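Local structure of glucoamylase (Thermoanaerobacterium thermosaccharolyticum, 1LF6) at residues G607-V621 against E658-L672. The protein hydrolyses terminal alpha-1,4-linked glucose units one after another from the non-reducing ends of glucan chains, releasing beta-D-glucose. Residues are numbered along the deposited sequence; the frame is centred on the assembly and turned at random.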
loop_
_atom_site.group_PDB
_atom_site.type_symbol
_atom_site.label_atom_id
_atom_site.label_comp_id
_atom_site.label_asym_id
_atom_site.label_seq_id
_atom_site.Cartn_x
_atom_site.Cartn_y
_atom_site.Cartn_z
ATOM N N GLY A 607 14.510 2.958 15.361
ATOM C CA GLY A 607 15.803 2.418 14.986
ATOM C C GLY A 607 16.655 3.509 14.372
ATOM O O GLY A 607 17.854 3.597 14.632
ATOM N N MET A 608 16.029 4.352 13.556
ATOM C CA MET A 608 16.745 5.442 12.918
ATOM C C MET A 608 17.224 6.424 13.975
ATOM O O MET A 608 18.328 6.975 13.871
ATOM C CB MET A 608 15.851 6.140 11.891
ATOM C CG MET A 608 15.652 5.336 10.623
ATOM S SD MET A 608 17.216 4.943 9.767
ATOM C CE MET A 608 17.610 6.510 9.025
ATOM N N TYR A 609 16.413 6.648 15.004
ATOM C CA TYR A 609 16.843 7.552 16.065
ATOM C C TYR A 609 18.039 6.944 16.798
ATOM O O TYR A 609 18.996 7.644 17.123
ATOM C CB TYR A 609 15.723 7.815 17.077
ATOM C CG TYR A 609 16.273 8.317 18.395
ATOM C CD1 TYR A 609 16.520 7.437 19.448
ATOM C CD2 TYR A 609 16.641 9.656 18.556
ATOM C CE1 TYR A 609 17.129 7.871 20.629
ATOM C CE2 TYR A 609 17.251 10.103 19.729
ATOM C CZ TYR A 609 17.495 9.203 20.763
ATOM O OH TYR A 609 18.116 9.624 21.920
ATOM N N GLU A 610 17.979 5.643 17.056
ATOM C CA GLU A 610 19.063 4.979 17.760
ATOM C C GLU A 610 20.387 5.159 17.021
ATOM O O GLU A 610 21.425 5.356 17.651
ATOM C CB GLU A 610 18.738 3.498 17.960
ATOM C CG GLU A 610 17.570 3.249 18.922
ATOM C CD GLU A 610 17.827 3.786 20.331
ATOM O OE1 GLU A 610 18.937 3.566 20.852
ATOM O OE2 GLU A 610 16.917 4.410 20.923
ATOM N N ILE A 611 20.355 5.106 15.692
ATOM C CA ILE A 611 21.564 5.300 14.906
ATOM C C ILE A 611 22.083 6.712 15.167
ATOM O O ILE A 611 23.281 6.914 15.394
ATOM C CB ILE A 611 21.300 5.121 13.391
ATOM C CG1 ILE A 611 20.936 3.656 13.102
ATOM C CG2 ILE A 611 22.539 5.531 12.585
ATOM C CD1 ILE A 611 20.645 3.365 11.641
ATOM N N ALA A 612 21.181 7.687 15.138
ATOM C CA ALA A 612 21.549 9.078 15.401
ATOM C C ALA A 612 22.201 9.181 16.776
ATOM O O ALA A 612 23.087 10.008 16.989
ATOM C CB ALA A 612 20.307 9.961 15.350
ATOM N N ALA A 613 21.754 8.340 17.704
ATOM C CA ALA A 613 22.289 8.332 19.065
ATOM C C ALA A 613 23.578 7.521 19.176
ATOM O O ALA A 613 24.081 7.294 20.275
ATOM C CB ALA A 613 21.245 7.777 20.033
ATOM N N GLY A 614 24.102 7.081 18.034
ATOM C CA GLY A 614 25.333 6.309 18.025
ATOM C C GLY A 614 25.226 4.890 18.564
ATOM O O GLY A 614 26.214 4.323 19.041
ATOM N N LYS A 615 24.039 4.300 18.491
ATOM C CA LYS A 615 23.859 2.944 18.994
ATOM C C LYS A 615 23.496 1.965 17.892
ATOM O O LYS A 615 23.098 2.367 16.798
ATOM C CB LYS A 615 22.786 2.927 20.080
ATOM C CG LYS A 615 23.048 3.932 21.174
ATOM C CD LYS A 615 22.212 3.656 22.403
ATOM C CE LYS A 615 22.470 4.720 23.447
ATOM N NZ LYS A 615 23.930 4.882 23.696
ATOM N N ASP A 616 23.628 0.675 18.189
ATOM C CA ASP A 616 23.319 -0.367 17.213
ATOM C C ASP A 616 21.816 -0.392 16.979
ATOM O O ASP A 616 21.032 -0.326 17.925
ATOM C CB ASP A 616 23.790 -1.735 17.728
ATOM C CG ASP A 616 23.768 -2.807 16.650
ATOM O OD1 ASP A 616 23.854 -4.004 16.999
ATOM O OD2 ASP A 616 23.679 -2.460 15.451
ATOM N N ALA A 617 21.415 -0.487 15.717
ATOM C CA ALA A 617 20.004 -0.514 15.372
ATOM C C ALA A 617 19.580 -1.873 14.824
ATOM O O ALA A 617 18.422 -2.067 14.443
ATOM C CB ALA A 617 19.708 0.571 14.351
ATOM N N THR A 618 20.516 -2.817 14.797
ATOM C CA THR A 618 20.240 -4.159 14.287
ATOM C C THR A 618 18.954 -4.772 14.849
ATOM O O THR A 618 18.154 -5.333 14.105
ATOM C CB THR A 618 21.436 -5.105 14.553
ATOM O OG1 THR A 618 22.604 -4.564 13.926
ATOM C CG2 THR A 618 21.166 -6.498 13.978
ATOM N N PRO A 619 18.730 -4.673 16.170
ATOM C CA PRO A 619 17.498 -5.255 16.714
ATOM C C PRO A 619 16.225 -4.642 16.119
ATOM O O PRO A 619 15.187 -5.297 16.058
ATOM C CB PRO A 619 17.630 -5.016 18.219
ATOM C CG PRO A 619 18.570 -3.863 18.316
ATOM C CD PRO A 619 19.578 -4.140 17.248
ATOM N N TYR A 620 16.307 -3.388 15.677
ATOM C CA TYR A 620 15.158 -2.728 15.066
ATOM C C TYR A 620 15.031 -3.216 13.632
ATOM O O TYR A 620 13.926 -3.337 13.108
ATOM C CB TYR A 620 15.326 -1.206 15.116
ATOM C CG TYR A 620 15.335 -0.696 16.531
ATOM C CD1 TYR A 620 14.141 -0.451 17.213
ATOM C CD2 TYR A 620 16.532 -0.563 17.231
ATOM C CE1 TYR A 620 14.142 -0.096 18.560
ATOM C CE2 TYR A 620 16.544 -0.209 18.580
ATOM C CZ TYR A 620 15.346 0.019 19.238
ATOM O OH TYR A 620 15.356 0.343 20.580
ATOM N N VAL A 621 16.162 -3.495 12.991
ATOM C CA VAL A 621 16.118 -4.023 11.634
ATOM C C VAL A 621 15.484 -5.417 11.734
ATOM O O VAL A 621 14.548 -5.743 10.999
ATOM C CB VAL A 621 17.542 -4.138 11.016
ATOM C CG1 VAL A 621 17.494 -4.948 9.730
ATOM C CG2 VAL A 621 18.100 -2.748 10.731
ATOM N N GLU A 658 10.784 2.879 5.035
ATOM C CA GLU A 658 11.478 3.055 6.302
ATOM C C GLU A 658 12.422 1.875 6.531
ATOM O O GLU A 658 13.540 2.066 6.994
ATOM C CB GLU A 658 10.477 3.150 7.457
ATOM C CG GLU A 658 11.103 3.514 8.806
ATOM C CD GLU A 658 11.629 4.943 8.855
ATOM O OE1 GLU A 658 11.397 5.703 7.892
ATOM O OE2 GLU A 658 12.270 5.304 9.865
ATOM N N TYR A 659 11.976 0.658 6.214
ATOM C CA TYR A 659 12.838 -0.509 6.399
ATOM C C TYR A 659 14.089 -0.397 5.535
ATOM O O TYR A 659 15.197 -0.660 5.998
ATOM C CB TYR A 659 12.117 -1.825 6.063
ATOM C CG TYR A 659 13.078 -3.000 6.053
ATOM C CD1 TYR A 659 13.711 -3.399 4.873
ATOM C CD2 TYR A 659 13.443 -3.638 7.238
ATOM C CE1 TYR A 659 14.688 -4.393 4.875
ATOM C CE2 TYR A 659 14.422 -4.634 7.251
ATOM C CZ TYR A 659 15.040 -5.002 6.066
ATOM O OH TYR A 659 16.021 -5.964 6.073
ATOM N N VAL A 660 13.906 -0.017 4.277
ATOM C CA VAL A 660 15.034 0.135 3.361
ATOM C C VAL A 660 16.046 1.138 3.913
ATOM O O VAL A 660 17.240 0.849 3.987
ATOM C CB VAL A 660 14.549 0.609 1.971
ATOM C CG1 VAL A 660 15.735 0.986 1.087
ATOM C CG2 VAL A 660 13.751 -0.492 1.316
ATOM N N ILE A 661 15.561 2.311 4.312
ATOM C CA ILE A 661 16.433 3.352 4.845
ATOM C C ILE A 661 17.122 2.928 6.143
ATOM O O ILE A 661 18.292 3.251 6.364
ATOM C CB ILE A 661 15.632 4.665 5.060
ATOM C CG1 ILE A 661 15.222 5.232 3.696
ATOM C CG2 ILE A 661 16.463 5.684 5.822
ATOM C CD1 ILE A 661 14.157 6.309 3.757
ATOM N N LEU A 662 16.406 2.196 6.994
ATOM C CA LEU A 662 16.969 1.728 8.264
ATOM C C LEU A 662 18.035 0.668 8.011
ATOM O O LEU A 662 19.125 0.712 8.577
ATOM C CB LEU A 662 15.867 1.131 9.142
ATOM C CG LEU A 662 16.345 0.431 10.414
ATOM C CD1 LEU A 662 17.099 1.430 11.278
ATOM C CD2 LEU A 662 15.158 -0.162 11.164
ATOM N N PHE A 663 17.690 -0.294 7.162
ATOM C CA PHE A 663 18.586 -1.377 6.787
ATOM C C PHE A 663 19.916 -0.805 6.293
ATOM O O PHE A 663 20.985 -1.208 6.750
ATOM C CB PHE A 663 17.928 -2.213 5.680
ATOM C CG PHE A 663 18.822 -3.273 5.100
ATOM C CD1 PHE A 663 19.147 -4.404 5.834
ATOM C CD2 PHE A 663 19.354 -3.127 3.822
ATOM C CE1 PHE A 663 19.993 -5.382 5.305
ATOM C CE2 PHE A 663 20.199 -4.092 3.281
ATOM C CZ PHE A 663 20.520 -5.223 4.023
ATOM N N ALA A 664 19.836 0.133 5.355
ATOM C CA ALA A 664 21.018 0.772 4.782
ATOM C C ALA A 664 21.742 1.658 5.799
ATOM O O ALA A 664 22.976 1.669 5.864
ATOM C CB ALA A 664 20.608 1.602 3.564
ATOM N N SER A 665 20.972 2.403 6.589
ATOM C CA SER A 665 21.555 3.290 7.590
ATOM C C SER A 665 22.310 2.501 8.652
ATOM O O SER A 665 23.363 2.929 9.113
ATOM C CB SER A 665 20.467 4.146 8.262
ATOM O OG SER A 665 19.869 5.041 7.336
ATOM N N ASN A 666 21.770 1.350 9.038
ATOM C CA ASN A 666 22.411 0.521 10.051
ATOM C C ASN A 666 23.735 -0.051 9.540
ATOM O O ASN A 666 24.597 -0.423 10.330
ATOM C CB ASN A 666 21.481 -0.619 10.469
ATOM C CG ASN A 666 22.023 -1.419 11.647
ATOM O OD1 ASN A 666 22.068 -2.653 11.604
ATOM N ND2 ASN A 666 22.424 -0.724 12.706
ATOM N N ILE A 667 23.889 -0.121 8.221
ATOM C CA ILE A 667 25.117 -0.638 7.631
ATOM C C ILE A 667 26.166 0.473 7.525
ATOM O O ILE A 667 27.342 0.242 7.811
ATOM C CB ILE A 667 24.855 -1.256 6.232
ATOM C CG1 ILE A 667 24.051 -2.548 6.379
ATOM C CG2 ILE A 667 26.177 -1.542 5.522
ATOM C CD1 ILE A 667 23.511 -3.100 5.072
ATOM N N GLU A 668 25.734 1.671 7.129
ATOM C CA GLU A 668 26.629 2.825 7.001
ATOM C C GLU A 668 26.938 3.447 8.358
ATOM O O GLU A 668 27.915 4.179 8.503
ATOM C CB GLU A 668 26.008 3.932 6.136
ATOM C CG GLU A 668 25.963 3.672 4.652
ATOM C CD GLU A 668 27.317 3.352 4.058
ATOM O OE1 GLU A 668 28.133 4.278 3.836
ATOM O OE2 GLU A 668 27.561 2.154 3.812
ATOM N N HIS A 669 26.085 3.175 9.340
ATOM C CA HIS A 669 26.243 3.721 10.680
ATOM C C HIS A 669 25.899 5.210 10.713
ATOM O O HIS A 669 26.516 5.985 11.444
ATOM C CB HIS A 669 27.673 3.501 11.186
ATOM C CG HIS A 669 28.079 2.063 11.228
ATOM N ND1 HIS A 669 27.356 1.107 11.910
ATOM C CD2 HIS A 669 29.128 1.416 10.672
ATOM C CE1 HIS A 669 27.945 -0.067 11.770
ATOM N NE2 HIS A 669 29.023 0.093 11.023
ATOM N N LYS A 670 24.917 5.608 9.908
ATOM C CA LYS A 670 24.479 7.001 9.870
ATOM C C LYS A 670 23.098 7.144 9.241
ATOM O O LYS A 670 22.670 6.302 8.451
ATOM C CB LYS A 670 25.485 7.856 9.098
ATOM C CG LYS A 670 25.544 7.553 7.620
ATOM C CD LYS A 670 26.648 8.351 6.949
ATOM C CE LYS A 670 26.840 7.895 5.509
ATOM N NZ LYS A 670 27.928 8.643 4.822
ATOM N N VAL A 671 22.408 8.223 9.597
ATOM C CA VAL A 671 21.074 8.501 9.086
ATOM C C VAL A 671 21.183 8.995 7.646
ATOM O O VAL A 671 21.407 10.176 7.390
ATOM C CB VAL A 671 20.382 9.551 9.974
ATOM C CG1 VAL A 671 18.959 9.810 9.494
ATOM C CG2 VAL A 671 20.380 9.052 11.422
ATOM N N LEU A 672 21.009 8.065 6.711
ATOM C CA LEU A 672 21.127 8.352 5.293
ATOM C C LEU A 672 20.154 9.348 4.665
ATOM O O LEU A 672 20.469 9.924 3.625
ATOM C CB LEU A 672 21.100 7.040 4.508
ATOM C CG LEU A 672 22.304 6.127 4.777
ATOM C CD1 LEU A 672 22.152 4.823 4.016
ATOM C CD2 LEU A 672 23.576 6.845 4.364
#
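Knobs-into-holes packing between nearly parallel helices of the (alpha/alpha) barrel joins M608 and L662, each the knob of a hole in the other segment. Helix 607-612 runs beside helix 658-668 at 23°, their axes 10.0 Å apart, and the start of helix 618-627 also packs against helix 658-668 through V621. M608 bends at chi2 and chi3, which curls its thioether over the backbone of L662, SD lying 3.6 Å from L662 CA, and sends CE into the groove lined by I661, S665 and V671. There the M608 and I661 side chains cross at about a right angle, CE against I661 CG2, and CE sits 3.2 Å from S665 OG. L662 answers between the two helices of 607-621: CD1 faces G607 and the sulfur of M608, while V621 CG2 reaches its CG at 3.6 Å. V621 is itself a knob among Y659, L662, F663 and N666; with CG1 anti to the backbone N (chi1 168°), that methyl lies at the edge of the F663 ring and near Y659 CE2, while V621 O sits at the edge of the Y659 ring. Further along helix 607-612, I611 CD1 presses tightly on S665 CB, 3.5 Å away, as its CG2 covers the backbone at K670. The S665 hydroxyl is buried but satisfied: it donates to I661 O at 2.6 Å, on the opposite face of that carbonyl from S665 N, and accepts from L672 N. With an alanine here, L672 N would probably lose its acceptor and I661 O one of its two donors. At the outer end, D616 OD2 takes a bond from T618 OG1 and a weak capping one from T618 N, beside the N666 amide. E658, whose OE2 borders M608 CG, is salt-bridged to R541. Such interlocked helices belong to the six-hairpin toroid of glycoside hydrolase family 15.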